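Local coordinates for Non-structural protein (Porcine reproductive and respiratory syndrome virus, PDB 3IFU) that is the zinc-binding papain-like leader protease Nsp1alpha of the viral polyprotein and probably inhibits host interferon-beta production, at residues A[13-17]-A[102-106]; A[43-49]-A[57-63]; A[82-87]-A[137-141]; A[127-132]-A[164-169]. One frame throughout, in Å; residues are numbered along the deposited sequence.

Contact 1: residues A[13-17]-A[102-106]; sequences NARVF and AAEIY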
loop_
_atom_site.group_PDB
_atom_site.type_symbol
_atom_site.label_atom_id
_atom_site.label_comp_id
_atom_site.label_asym_id
_atom_site.label_seq_id
_atom_site.Cartn_x
_atom_site.Cartn_y
_atom_site.Cartn_z
ATOM N N ASN A 13 4.198 -5.327 -25.622
ATOM C CA ASN A 13 3.166 -4.320 -25.850
ATOM C C ASN A 13 2.152 -4.292 -24.702
ATOM O O ASN A 13 1.143 -3.583 -24.763
ATOM C CB ASN A 13 2.459 -4.558 -27.188
ATOM C CG ASN A 13 1.452 -5.681 -27.127
ATOM O OD1 ASN A 13 1.779 -6.809 -26.766
ATOM N ND2 ASN A 13 0.214 -5.376 -27.489
ATOM N N ALA A 14 2.432 -5.068 -23.656
ATOM C CA ALA A 14 1.580 -5.114 -22.475
ATOM C C ALA A 14 1.908 -3.867 -21.651
ATOM O O ALA A 14 3.058 -3.671 -21.252
ATOM C CB ALA A 14 1.877 -6.365 -21.670
ATOM N N ARG A 15 0.905 -3.029 -21.397
ATOM C CA ARG A 15 1.120 -1.796 -20.637
ATOM C C ARG A 15 1.814 -1.943 -19.278
ATOM O O ARG A 15 1.795 -2.999 -18.635
ATOM C CB ARG A 15 -0.197 -1.041 -20.467
ATOM C CG ARG A 15 -0.770 -0.564 -21.790
ATOM C CD ARG A 15 -1.992 0.297 -21.594
ATOM N NE ARG A 15 -2.666 0.576 -22.858
ATOM C CZ ARG A 15 -3.373 -0.319 -23.537
ATOM N NH1 ARG A 15 -3.955 0.020 -24.678
ATOM N NH2 ARG A 15 -3.500 -1.553 -23.072
ATOM N N VAL A 16 2.411 -0.839 -18.849
ATOM C CA VAL A 16 3.164 -0.788 -17.614
ATOM C C VAL A 16 2.676 0.276 -16.628
ATOM O O VAL A 16 2.053 1.263 -17.020
ATOM C CB VAL A 16 4.658 -0.531 -17.955
ATOM C CG1 VAL A 16 5.393 0.001 -16.748
ATOM C CG2 VAL A 16 5.305 -1.820 -18.455
ATOM N N PHE A 17 2.955 0.059 -15.347
ATOM C CA PHE A 17 2.602 1.018 -14.302
ATOM C C PHE A 17 3.775 1.088 -13.334
ATOM O O PHE A 17 4.625 0.205 -13.329
ATOM C CB PHE A 17 1.296 0.615 -13.586
ATOM C CG PHE A 17 1.387 -0.647 -12.757
ATOM C CD1 PHE A 17 1.844 -0.607 -11.437
ATOM C CD2 PHE A 17 0.948 -1.872 -13.277
ATOM C CE1 PHE A 17 1.857 -1.771 -10.646
ATOM C CE2 PHE A 17 0.958 -3.034 -12.498
ATOM C CZ PHE A 17 1.411 -2.983 -11.179
ATOM N N ALA A 102 -5.658 1.302 -16.678
ATOM C CA ALA A 102 -4.455 1.581 -17.459
ATOM C C ALA A 102 -4.848 2.078 -18.852
ATOM O O ALA A 102 -4.380 3.121 -19.303
ATOM C CB ALA A 102 -3.599 0.325 -17.569
ATOM N N ALA A 103 -5.728 1.329 -19.513
ATOM C CA ALA A 103 -6.195 1.671 -20.857
ATOM C C ALA A 103 -6.755 3.088 -20.922
ATOM O O ALA A 103 -6.449 3.834 -21.849
ATOM C CB ALA A 103 -7.264 0.658 -21.327
ATOM N N GLU A 104 -7.584 3.451 -19.946
ATOM C CA GLU A 104 -8.166 4.787 -19.908
ATOM C C GLU A 104 -7.082 5.858 -19.814
ATOM O O GLU A 104 -7.014 6.761 -20.641
ATOM C CB GLU A 104 -9.104 4.941 -18.709
ATOM C CG GLU A 104 -10.515 4.460 -18.928
ATOM C CD GLU A 104 -11.239 5.224 -20.029
ATOM O OE1 GLU A 104 -10.916 6.414 -20.258
ATOM O OE2 GLU A 104 -12.145 4.634 -20.654
ATOM N N ILE A 105 -6.234 5.737 -18.799
ATOM C CA ILE A 105 -5.163 6.696 -18.559
ATOM C C ILE A 105 -4.170 6.763 -19.725
ATOM O O ILE A 105 -3.841 7.856 -20.196
ATOM C CB ILE A 105 -4.454 6.370 -17.208
ATOM C CG1 ILE A 105 -5.436 6.615 -16.049
ATOM C CG2 ILE A 105 -3.216 7.224 -17.035
ATOM C CD1 ILE A 105 -4.899 6.310 -14.679
ATOM N N TYR A 106 -3.710 5.609 -20.199
ATOM C CA TYR A 106 -2.787 5.573 -21.332
ATOM C C TYR A 106 -3.385 6.315 -22.526
ATOM O O TYR A 106 -2.702 7.101 -23.188
ATOM C CB TYR A 106 -2.490 4.133 -21.754
ATOM C CG TYR A 106 -1.260 3.549 -21.126
ATOM C CD1 TYR A 106 -1.190 3.337 -19.753
ATOM C CD2 TYR A 106 -0.163 3.195 -21.907
ATOM C CE1 TYR A 106 -0.064 2.787 -19.169
ATOM C CE2 TYR A 106 0.977 2.643 -21.333
ATOM C CZ TYR A 106 1.021 2.446 -19.963
ATOM O OH TYR A 106 2.155 1.940 -19.379
#
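Arg15 and Tyr106 run past each other in opposite senses, the arginine's aliphatic chain laid over one face of the phenol ring. The methylene CD of Arg15 stands 3.5 Å from the Tyr106 ring centroid, 16° off the ring normal, a CH-pi contact over the face. The Arg15 chain is extended from CG to NE, and this carries CB, CG and CD in turn from the hydroxyl end of the ring toward its CG. Beyond the ring the guanidinium stands perpendicular to it, the planes 90° apart, so the two groups do not stack; Ala103 CA lies over one guanidinium face, 4.2 Å from Arg15 NE. At the far end of the tyrosine, OH donates to Val16 O at the ring edge, though the 2.5 Å length is doubtfully short; Tyr106 OH also lies 2.8 Å from Val16 N. Tyr51 and Trp77 meet the same ring edge-to-face. Val16 belongs to strand 16-18, its side chain about 8 Å from the zinc ion held by Cys8, Cys10, Cys25 and Cys28. Two forces therefore join zinc finger to protease: a hydroxyl set against a strand carbonyl and a pi face receiving arginine CH groups.

Contact 2: residues A[43-49]-A[57-63]; sequences ELGVLGL and LRWTLPR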
loop_
_atom_site.group_PDB
_atom_site.type_symbol
_atom_site.label_atom_id
_atom_site.label_comp_id
_atom_site.label_asym_id
_atom_site.label_seq_id
_atom_site.Cartn_x
_atom_site.Cartn_y
_atom_site.Cartn_z
ATOM N N GLU A 43 10.813 7.271 -28.938
ATOM C CA GLU A 43 9.819 8.338 -28.891
ATOM C C GLU A 43 9.000 8.361 -27.598
ATOM O O GLU A 43 8.258 9.314 -27.350
ATOM C CB GLU A 43 8.868 8.230 -30.091
ATOM C CG GLU A 43 9.559 7.955 -31.423
ATOM C CD GLU A 43 9.754 6.467 -31.689
ATOM O OE1 GLU A 43 8.746 5.769 -31.944
ATOM O OE2 GLU A 43 10.910 5.993 -31.641
ATOM N N LEU A 44 9.136 7.320 -26.775
ATOM C CA LEU A 44 8.390 7.235 -25.518
ATOM C C LEU A 44 9.244 7.374 -24.256
ATOM O O LEU A 44 9.012 6.670 -23.276
ATOM C CB LEU A 44 7.626 5.911 -25.447
ATOM C CG LEU A 44 6.460 5.679 -26.407
ATOM C CD1 LEU A 44 5.893 4.293 -26.173
ATOM C CD2 LEU A 44 5.392 6.734 -26.187
ATOM N N GLY A 45 10.218 8.282 -24.285
ATOM C CA GLY A 45 11.090 8.508 -23.141
ATOM C C GLY A 45 11.355 7.308 -22.248
ATOM O O GLY A 45 11.749 6.236 -22.718
ATOM N N VAL A 46 11.141 7.498 -20.949
ATOM C CA VAL A 46 11.343 6.443 -19.955
ATOM C C VAL A 46 10.423 5.244 -20.186
ATOM O O VAL A 46 10.827 4.095 -19.992
ATOM C CB VAL A 46 11.094 6.981 -18.530
ATOM C CG1 VAL A 46 11.293 5.874 -17.507
ATOM C CG2 VAL A 46 12.032 8.140 -18.255
ATOM N N LEU A 47 9.185 5.519 -20.593
ATOM C CA LEU A 47 8.203 4.470 -20.856
ATOM C C LEU A 47 8.679 3.525 -21.962
ATOM O O LEU A 47 8.517 2.305 -21.870
ATOM C CB LEU A 47 6.866 5.101 -21.249
ATOM C CG LEU A 47 5.721 4.136 -21.539
ATOM C CD1 LEU A 47 5.494 3.225 -20.349
ATOM C CD2 LEU A 47 4.477 4.923 -21.848
ATOM N N GLY A 48 9.272 4.104 -23.003
ATOM C CA GLY A 48 9.773 3.315 -24.114
ATOM C C GLY A 48 10.872 2.355 -23.705
ATOM O O GLY A 48 11.219 1.446 -24.455
ATOM N N LEU A 49 11.426 2.556 -22.514
ATOM C CA LEU A 49 12.481 1.681 -22.020
ATOM C C LEU A 49 11.878 0.362 -21.515
ATOM O O LEU A 49 12.601 -0.583 -21.200
ATOM C CB LEU A 49 13.252 2.370 -20.886
ATOM C CG LEU A 49 13.666 3.832 -21.115
ATOM C CD1 LEU A 49 14.382 4.362 -19.883
ATOM C CD2 LEU A 49 14.560 3.932 -22.336
ATOM N N LEU A 57 1.476 6.007 -31.661
ATOM C CA LEU A 57 1.571 6.459 -30.290
ATOM C C LEU A 57 0.343 7.260 -29.878
ATOM O O LEU A 57 -0.292 6.946 -28.876
ATOM C CB LEU A 57 2.831 7.314 -30.122
ATOM C CG LEU A 57 4.183 6.616 -29.939
ATOM C CD1 LEU A 57 4.328 5.443 -30.895
ATOM C CD2 LEU A 57 5.288 7.635 -30.153
ATOM N N ARG A 58 0.031 8.282 -30.674
ATOM C CA ARG A 58 -1.084 9.214 -30.475
ATOM C C ARG A 58 -0.641 10.363 -29.563
ATOM O O ARG A 58 -1.334 11.370 -29.425
ATOM C CB ARG A 58 -2.354 8.510 -29.950
ATOM C CG ARG A 58 -2.442 8.241 -28.456
ATOM C CD ARG A 58 -3.675 7.391 -28.109
ATOM N NE ARG A 58 -4.927 8.155 -28.094
ATOM C CZ ARG A 58 -5.896 8.062 -29.006
ATOM N NH1 ARG A 58 -5.780 7.231 -30.036
ATOM N NH2 ARG A 58 -6.996 8.797 -28.880
ATOM N N TRP A 59 0.531 10.193 -28.956
ATOM C CA TRP A 59 1.174 11.198 -28.107
ATOM C C TRP A 59 2.592 10.722 -27.825
ATOM O O TRP A 59 2.869 9.522 -27.887
ATOM C CB TRP A 59 0.408 11.474 -26.795
ATOM C CG TRP A 59 0.062 10.299 -25.921
ATOM C CD1 TRP A 59 -1.188 9.808 -25.681
ATOM C CD2 TRP A 59 0.960 9.508 -25.127
ATOM N NE1 TRP A 59 -1.128 8.768 -24.788
ATOM C CE2 TRP A 59 0.178 8.560 -24.434
ATOM C CE3 TRP A 59 2.348 9.508 -24.936
ATOM C CZ2 TRP A 59 0.736 7.619 -23.565
ATOM C CZ3 TRP A 59 2.903 8.575 -24.075
ATOM C CH2 TRP A 59 2.097 7.641 -23.400
ATOM N N THR A 60 3.497 11.654 -27.537
ATOM C CA THR A 60 4.888 11.283 -27.293
ATOM C C THR A 60 5.404 11.638 -25.897
ATOM O O THR A 60 4.778 12.407 -25.165
ATOM C CB THR A 60 5.817 11.906 -28.378
ATOM O OG1 THR A 60 6.621 10.873 -28.962
ATOM C CG2 THR A 60 6.730 12.984 -27.785
ATOM N N LEU A 61 6.555 11.071 -25.544
ATOM C CA LEU A 61 7.166 11.304 -24.241
ATOM C C LEU A 61 8.634 11.734 -24.331
ATOM O O LEU A 61 9.491 10.971 -24.782
ATOM C CB LEU A 61 7.065 10.031 -23.392
ATOM C CG LEU A 61 7.626 10.082 -21.971
ATOM C CD1 LEU A 61 6.843 11.098 -21.150
ATOM C CD2 LEU A 61 7.539 8.701 -21.337
ATOM N N PRO A 62 8.937 12.973 -23.907
ATOM C CA PRO A 62 10.306 13.501 -23.934
ATOM C C PRO A 62 11.194 12.838 -22.871
ATOM O O PRO A 62 10.856 12.849 -21.687
ATOM C CB PRO A 62 10.107 14.991 -23.651
ATOM C CG PRO A 62 8.724 15.259 -24.163
ATOM C CD PRO A 62 7.973 14.057 -23.658
ATOM N N ARG A 63 12.316 12.261 -23.298
ATOM C CA ARG A 63 13.267 11.607 -22.392
ATOM C C ARG A 63 13.778 12.649 -21.398
ATOM O O ARG A 63 14.085 13.781 -21.784
ATOM C CB ARG A 63 14.443 11.050 -23.196
ATOM C CG ARG A 63 14.621 9.538 -23.143
ATOM C CD ARG A 63 15.249 9.077 -21.833
ATOM N NE ARG A 63 15.952 7.806 -22.010
ATOM C CZ ARG A 63 16.690 7.209 -21.077
ATOM N NH1 ARG A 63 16.830 7.758 -19.876
ATOM N NH2 ARG A 63 17.293 6.059 -21.349
#
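Leu61, singly bridged to Leu44, buries the most surface, its branch turned against the backbone of Leu44 and Gly45. Its chi1 of -179°, CG anti to the backbone N, swings the branch toward Leu44, and Leu61 CD2 comes to 3.2 Å from Leu44 O and 3.7 Å from Leu47 CB. Its backbone N donates to Glu43 O at 3.0 Å, nearly straight at 170° and in the carbonyl plane. Thr60 OG1 gives that oxygen a second bond of 2.8 Å, tilted 27° from the plane, so two successive residues grip one carbonyl. Arg63, next in buried area, bends at chi2: its CG packs 3.7 Å from Gly45 CA, and the Arg63 and Leu49 side chains cross at about a right angle, with Leu49 CD1 over one guanidinium face. Glu43 and Leu44 follow with smaller, equal shares; Leu44 CD2 touches both Leu57 CG and Trp59 CZ3, the latter at 3.7 Å. Trp59 NE1 is hydrogen-bonded to Tyr106 O, helping to hold the indole beside the leucines. The chemistry implies that zinc-finger and protease segments are joined by a doubly held carbonyl, leucines packed on one another and the indole, and an exposed arginine's carbon chain and guanidinium face.

Contact 3: residues A[82-87]-A[137-141]; sequences FPIARM and GVGVY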
loop_
_atom_site.group_PDB
_atom_site.type_symbol
_atom_site.label_atom_id
_atom_site.label_comp_id
_atom_site.label_asym_id
_atom_site.label_seq_id
_atom_site.Cartn_x
_atom_site.Cartn_y
_atom_site.Cartn_z
ATOM N N PHE A 82 -1.851 1.985 -10.436
ATOM C CA PHE A 82 -2.093 0.975 -9.415
ATOM C C PHE A 82 -2.970 1.453 -8.245
ATOM O O PHE A 82 -3.942 0.785 -7.891
ATOM C CB PHE A 82 -0.770 0.424 -8.868
ATOM C CG PHE A 82 -0.954 -0.612 -7.804
ATOM C CD1 PHE A 82 -1.450 -1.872 -8.121
ATOM C CD2 PHE A 82 -0.712 -0.306 -6.470
ATOM C CE1 PHE A 82 -1.713 -2.814 -7.124
ATOM C CE2 PHE A 82 -0.971 -1.240 -5.469
ATOM C CZ PHE A 82 -1.475 -2.496 -5.801
ATOM N N PRO A 83 -2.635 2.595 -7.612
ATOM C CA PRO A 83 -3.454 3.076 -6.491
ATOM C C PRO A 83 -4.931 3.283 -6.843
ATOM O O PRO A 83 -5.818 2.926 -6.063
ATOM C CB PRO A 83 -2.771 4.380 -6.100
ATOM C CG PRO A 83 -1.357 4.102 -6.414
ATOM C CD PRO A 83 -1.431 3.431 -7.760
ATOM N N ILE A 84 -5.195 3.868 -8.008
ATOM C CA ILE A 84 -6.578 4.095 -8.431
ATOM C C ILE A 84 -7.289 2.759 -8.652
ATOM O O ILE A 84 -8.450 2.602 -8.292
ATOM C CB ILE A 84 -6.654 4.935 -9.734
ATOM C CG1 ILE A 84 -6.200 6.370 -9.457
ATOM C CG2 ILE A 84 -8.068 4.917 -10.277
ATOM C CD1 ILE A 84 -5.973 7.199 -10.701
ATOM N N ALA A 85 -6.589 1.798 -9.234
ATOM C CA ALA A 85 -7.186 0.495 -9.465
ATOM C C ALA A 85 -7.432 -0.258 -8.154
ATOM O O ALA A 85 -8.489 -0.863 -7.980
ATOM C CB ALA A 85 -6.304 -0.332 -10.390
ATOM N N ARG A 86 -6.475 -0.226 -7.228
ATOM C CA ARG A 86 -6.666 -0.945 -5.972
ATOM C C ARG A 86 -7.779 -0.392 -5.103
ATOM O O ARG A 86 -8.552 -1.153 -4.528
ATOM C CB ARG A 86 -5.400 -0.973 -5.120
ATOM C CG ARG A 86 -5.501 -2.019 -4.010
ATOM C CD ARG A 86 -5.088 -3.379 -4.558
ATOM N NE ARG A 86 -5.946 -4.514 -4.200
ATOM C CZ ARG A 86 -7.248 -4.594 -4.456
ATOM N NH1 ARG A 86 -7.876 -3.595 -5.059
ATOM N NH2 ARG A 86 -7.915 -5.701 -4.163
ATOM N N MET A 87 -7.845 0.930 -4.990
ATOM C CA MET A 87 -8.861 1.581 -4.173
ATOM C C MET A 87 -10.226 1.536 -4.834
ATOM O O MET A 87 -11.242 1.790 -4.200
ATOM C CB MET A 87 -8.475 3.038 -3.923
ATOM C CG MET A 87 -7.043 3.228 -3.454
ATOM S SD MET A 87 -6.663 4.909 -2.923
ATOM C CE MET A 87 -6.356 5.715 -4.468
ATOM N N GLY A 137 -0.972 3.035 3.914
ATOM C CA GLY A 137 -1.500 2.375 2.740
ATOM C C GLY A 137 -1.302 3.055 1.404
ATOM O O GLY A 137 -0.520 3.986 1.269
ATOM N N VAL A 138 -2.047 2.571 0.418
ATOM C CA VAL A 138 -1.980 3.065 -0.945
ATOM C C VAL A 138 -2.720 4.380 -1.165
ATOM O O VAL A 138 -3.729 4.666 -0.515
ATOM C CB VAL A 138 -2.549 2.023 -1.915
ATOM C CG1 VAL A 138 -1.719 0.751 -1.865
ATOM C CG2 VAL A 138 -3.991 1.731 -1.549
ATOM N N GLY A 139 -2.214 5.184 -2.092
ATOM C CA GLY A 139 -2.859 6.446 -2.376
ATOM C C GLY A 139 -2.195 7.197 -3.506
ATOM O O GLY A 139 -1.147 6.807 -4.018
ATOM N N VAL A 140 -2.833 8.278 -3.916
ATOM C CA VAL A 140 -2.286 9.104 -4.967
ATOM C C VAL A 140 -2.037 10.459 -4.336
ATOM O O VAL A 140 -2.957 11.109 -3.865
ATOM C CB VAL A 140 -3.271 9.246 -6.152
ATOM C CG1 VAL A 140 -2.638 10.079 -7.260
ATOM C CG2 VAL A 140 -3.640 7.871 -6.684
ATOM N N TYR A 141 -0.771 10.856 -4.291
ATOM C CA TYR A 141 -0.396 12.142 -3.730
ATOM C C TYR A 141 -0.326 13.086 -4.898
ATOM O O TYR A 141 0.054 12.679 -5.989
ATOM C CB TYR A 141 0.949 12.021 -3.027
ATOM C CG TYR A 141 0.839 11.164 -1.794
ATOM C CD1 TYR A 141 0.719 11.740 -0.535
ATOM C CD2 TYR A 141 0.761 9.770 -1.896
ATOM C CE1 TYR A 141 0.518 10.956 0.598
ATOM C CE2 TYR A 141 0.562 8.977 -0.767
ATOM C CZ TYR A 141 0.437 9.577 0.476
ATOM O OH TYR A 141 0.210 8.811 1.596
#
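Val138 meets helix 81-87 with both of its methyls. CG1 approaches the Phe82 ring at CE2, 4.2 Å away, the two side chains crossing at about a right angle, while CG2 lies 3.9 Å from Met87 CG as valine and methionine slide past each other in opposite directions. CG1 is anti to the carbonyl carbon (chi1 -62°) and turned to the phenylalanine, which leaves CG2 between the backbone N and the carbonyl carbon. Val138 also packs on Val138 of the second subunit, and Phe82 on Gly137 of that subunit, so this end of the contact adjoins the dimer interface. At Gly139 the backbone itself makes the surface: its O is 3.6 Å from Pro83 CB, and its CA is 4.1 Å from Met87 SD. Here the helix comes nearest, the Pro83 and Gly139 CA atoms standing 5.4 Å apart. Val140, the first residue of strand 140-142, uses CG2 as its single point of touch. That methyl sits 3.6 Å from Pro83 CB and is also met by Ile84 CG1 and by the methionine methyl, Met87 CE, at 4.1 Å. Every interaction is van der Waals in kind, and most of the residues are buried. Such apolar packing of a helix against the start of a sheet strand fits the helix-plus-antiparallel-sheet make-up of a papain-like protease domain, here in its arterivirus alpha form.

Contact 4: residues A[127-132]-A[164-169]; sequences RWYPIV and LPQRPK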
loop_
_atom_site.group_PDB
_atom_site.type_symbol
_atom_site.label_atom_id
_atom_site.label_comp_id
_atom_site.label_asym_id
_atom_site.label_seq_id
_atom_site.Cartn_x
_atom_site.Cartn_y
_atom_site.Cartn_z
ATOM N N ARG A 127 -11.638 9.768 -1.956
ATOM C CA ARG A 127 -11.846 11.159 -1.592
ATOM C C ARG A 127 -10.488 11.824 -1.518
ATOM O O ARG A 127 -9.506 11.168 -1.178
ATOM C CB ARG A 127 -12.522 11.247 -0.223
ATOM C CG ARG A 127 -13.894 10.575 -0.141
ATOM C CD ARG A 127 -15.005 11.453 -0.732
ATOM N NE ARG A 127 -16.305 10.776 -0.745
ATOM C CZ ARG A 127 -16.653 9.805 -1.593
ATOM N NH1 ARG A 127 -15.807 9.381 -2.521
ATOM N NH2 ARG A 127 -17.851 9.246 -1.504
ATOM N N TRP A 128 -10.423 13.111 -1.855
ATOM C CA TRP A 128 -9.168 13.854 -1.768
ATOM C C TRP A 128 -9.094 14.443 -0.367
ATOM O O TRP A 128 -10.120 14.711 0.251
ATOM C CB TRP A 128 -9.111 14.994 -2.790
ATOM C CG TRP A 128 -8.842 14.550 -4.190
ATOM C CD1 TRP A 128 -9.748 14.450 -5.208
ATOM C CD2 TRP A 128 -7.581 14.119 -4.729
ATOM N NE1 TRP A 128 -9.132 13.980 -6.347
ATOM C CE2 TRP A 128 -7.801 13.767 -6.080
ATOM C CE3 TRP A 128 -6.288 13.992 -4.199
ATOM C CZ2 TRP A 128 -6.775 13.296 -6.914
ATOM C CZ3 TRP A 128 -5.265 13.522 -5.028
ATOM C CH2 TRP A 128 -5.518 13.181 -6.369
ATOM N N TYR A 129 -7.884 14.634 0.140
ATOM C CA TYR A 129 -7.711 15.198 1.468
ATOM C C TYR A 129 -6.497 16.101 1.460
ATOM O O TYR A 129 -5.500 15.807 0.790
ATOM C CB TYR A 129 -7.483 14.101 2.507
ATOM C CG TYR A 129 -8.655 13.178 2.742
ATOM C CD1 TYR A 129 -9.587 13.445 3.741
ATOM C CD2 TYR A 129 -8.826 12.032 1.969
ATOM C CE1 TYR A 129 -10.661 12.591 3.967
ATOM C CE2 TYR A 129 -9.896 11.174 2.181
ATOM C CZ TYR A 129 -10.812 11.455 3.181
ATOM O OH TYR A 129 -11.876 10.603 3.391
ATOM N N PRO A 130 -6.571 17.230 2.181
ATOM C CA PRO A 130 -5.434 18.155 2.242
ATOM C C PRO A 130 -4.406 17.447 3.109
ATOM O O PRO A 130 -4.721 17.046 4.223
ATOM C CB PRO A 130 -6.016 19.376 2.949
ATOM C CG PRO A 130 -7.475 19.317 2.582
ATOM C CD PRO A 130 -7.786 17.853 2.731
ATOM N N ILE A 131 -3.193 17.268 2.605
ATOM C CA ILE A 131 -2.180 16.580 3.392
ATOM C C ILE A 131 -1.876 17.377 4.658
ATOM O O ILE A 131 -1.553 18.559 4.591
ATOM C CB ILE A 131 -0.877 16.375 2.589
ATOM C CG1 ILE A 131 -1.147 15.507 1.359
ATOM C CG2 ILE A 131 0.168 15.719 3.468
ATOM C CD1 ILE A 131 -0.007 15.493 0.352
ATOM N N VAL A 132 -1.998 16.721 5.807
ATOM C CA VAL A 132 -1.741 17.348 7.100
ATOM C C VAL A 132 -0.911 16.423 7.972
ATOM O O VAL A 132 -0.682 16.705 9.147
ATOM C CB VAL A 132 -3.055 17.664 7.859
ATOM C CG1 VAL A 132 -3.703 18.910 7.293
ATOM C CG2 VAL A 132 -4.004 16.474 7.766
ATOM N N LEU A 164 -10.477 8.532 6.563
ATOM C CA LEU A 164 -9.645 9.483 7.295
ATOM C C LEU A 164 -10.375 10.440 8.242
ATOM O O LEU A 164 -11.580 10.655 8.111
ATOM C CB LEU A 164 -8.795 10.285 6.302
ATOM C CG LEU A 164 -7.800 9.457 5.484
ATOM C CD1 LEU A 164 -6.910 10.396 4.674
ATOM C CD2 LEU A 164 -6.958 8.585 6.410
ATOM N N PRO A 165 -9.642 11.030 9.209
ATOM C CA PRO A 165 -10.180 11.969 10.200
ATOM C C PRO A 165 -10.411 13.369 9.631
ATOM O O PRO A 165 -11.329 14.070 10.050
ATOM C CB PRO A 165 -9.113 11.956 11.286
ATOM C CG PRO A 165 -7.871 11.906 10.482
ATOM C CD PRO A 165 -8.199 10.826 9.443
ATOM N N GLN A 166 -9.571 13.777 8.686
ATOM C CA GLN A 166 -9.719 15.087 8.063
ATOM C C GLN A 166 -11.084 15.148 7.398
ATOM O O GLN A 166 -11.871 14.203 7.486
ATOM C CB GLN A 166 -8.638 15.319 6.999
ATOM C CG GLN A 166 -7.216 15.288 7.523
ATOM C CD GLN A 166 -6.404 14.145 6.945
ATOM O OE1 GLN A 166 -6.122 14.112 5.746
ATOM N NE2 GLN A 166 -6.026 13.194 7.799
ATOM N N ARG A 167 -11.358 16.257 6.721
ATOM C CA ARG A 167 -12.633 16.428 6.044
ATOM C C ARG A 167 -12.413 16.307 4.545
ATOM O O ARG A 167 -11.626 17.050 3.960
ATOM C CB ARG A 167 -13.229 17.798 6.382
ATOM C CG ARG A 167 -12.790 18.339 7.741
ATOM C CD ARG A 167 -13.701 19.454 8.248
ATOM N NE ARG A 167 -14.215 20.294 7.167
ATOM C CZ ARG A 167 -15.478 20.278 6.750
ATOM N NH1 ARG A 167 -15.862 21.071 5.756
ATOM N NH2 ARG A 167 -16.358 19.477 7.337
ATOM N N PRO A 168 -13.114 15.365 3.901
ATOM C CA PRO A 168 -12.970 15.168 2.458
ATOM C C PRO A 168 -13.333 16.399 1.641
ATOM O O PRO A 168 -14.103 17.247 2.089
ATOM C CB PRO A 168 -13.902 13.990 2.176
ATOM C CG PRO A 168 -14.973 14.163 3.201
ATOM C CD PRO A 168 -14.177 14.502 4.443
ATOM N N LYS A 169 -12.753 16.489 0.446
ATOM C CA LYS A 169 -13.008 17.581 -0.486
ATOM C C LYS A 169 -14.281 17.216 -1.254
ATOM O O LYS A 169 -14.474 16.058 -1.609
ATOM C CB LYS A 169 -11.845 17.702 -1.466
ATOM C CG LYS A 169 -10.928 18.885 -1.241
ATOM C CD LYS A 169 -10.339 18.893 0.141
ATOM C CE LYS A 169 -10.804 20.131 0.885
ATOM N NZ LYS A 169 -10.443 21.381 0.158
HETATM O O HOH W 1 -12.974 14.288 -2.699
HETATM O O HOH W 2 -13.829 10.102 5.930
#
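Tyr129 and Leu164 supply the central apolar contact, the leucine methyl CD1 lying 3.8 Å from the Tyr129 ring centroid and 16° off the ring normal, a CH-pi approach over the face. Pro168 lies alongside the tyrosine, pointing the same way, with its CB 4.0 Å from Tyr129 CE1. The same Pro168 CB also packs against the aliphatic part of Arg127, whose guanidinium is engaged beyond the contact by Tyr122, through a hydrogen bond to its carbonyl and a cation-pi contact. Farther along, Pro130 and the folded chain of Lys169 cross, with Pro130 CD 3.8 Å from Lys169 CD. Gln166 and Val132 come from opposite directions, and Val132 CG2 bears on both CG and CD of the glutamine. The bend of Gln166 at chi2 (116°) turns its amide toward Tyr129 and Pro130, bringing OE1 to 3.5 Å from Tyr129 CB, with the amide plane 71° from the ring.

Among polar interactions, Lys169 N donates to Trp128 O at 3.2 Å, the donor tilted from the carbonyl plane. One water extends this link by accepting from Trp128 N and donating to Lys169 O at 2.6 Å; a second donates to both Tyr129 OH and Leu164 O.

Strand 127-130 is one of the two outermost strands of a four-stranded antiparallel sheet and pairs with 157-160. The arrangement is that of an edge strand covered by the irregular chain following 157-160, through one direct backbone bond, one water between backbones and one, with longer bonds, at the Tyr129 hydroxyl.

In the fold
Contacts 1 and 3 are buried near the middle of the chain, whereas contact 4 lies at the surface and contact 2 is partly buried. Contacts 1 and 2 both join zinc-finger to protease family segments and touch through the bond of Trp59 NE1 to Tyr106 O. Helices 81-87 and 94-108, consecutive in the chain, bring contacts 1 and 3 together where Ile105 meets Ile84, and Phe17 of strand 16-18 also reaches Phe82. Contacts 3 and 4 reach the same sheet, and Trp128 packs on Val140 O; both also touch the second subunit. Contact 3 is van der Waals packing without hydrogen bonds between its segments, contacts 1 and 2 add bonds to carbonyls, and only contact 4 is water-bridged.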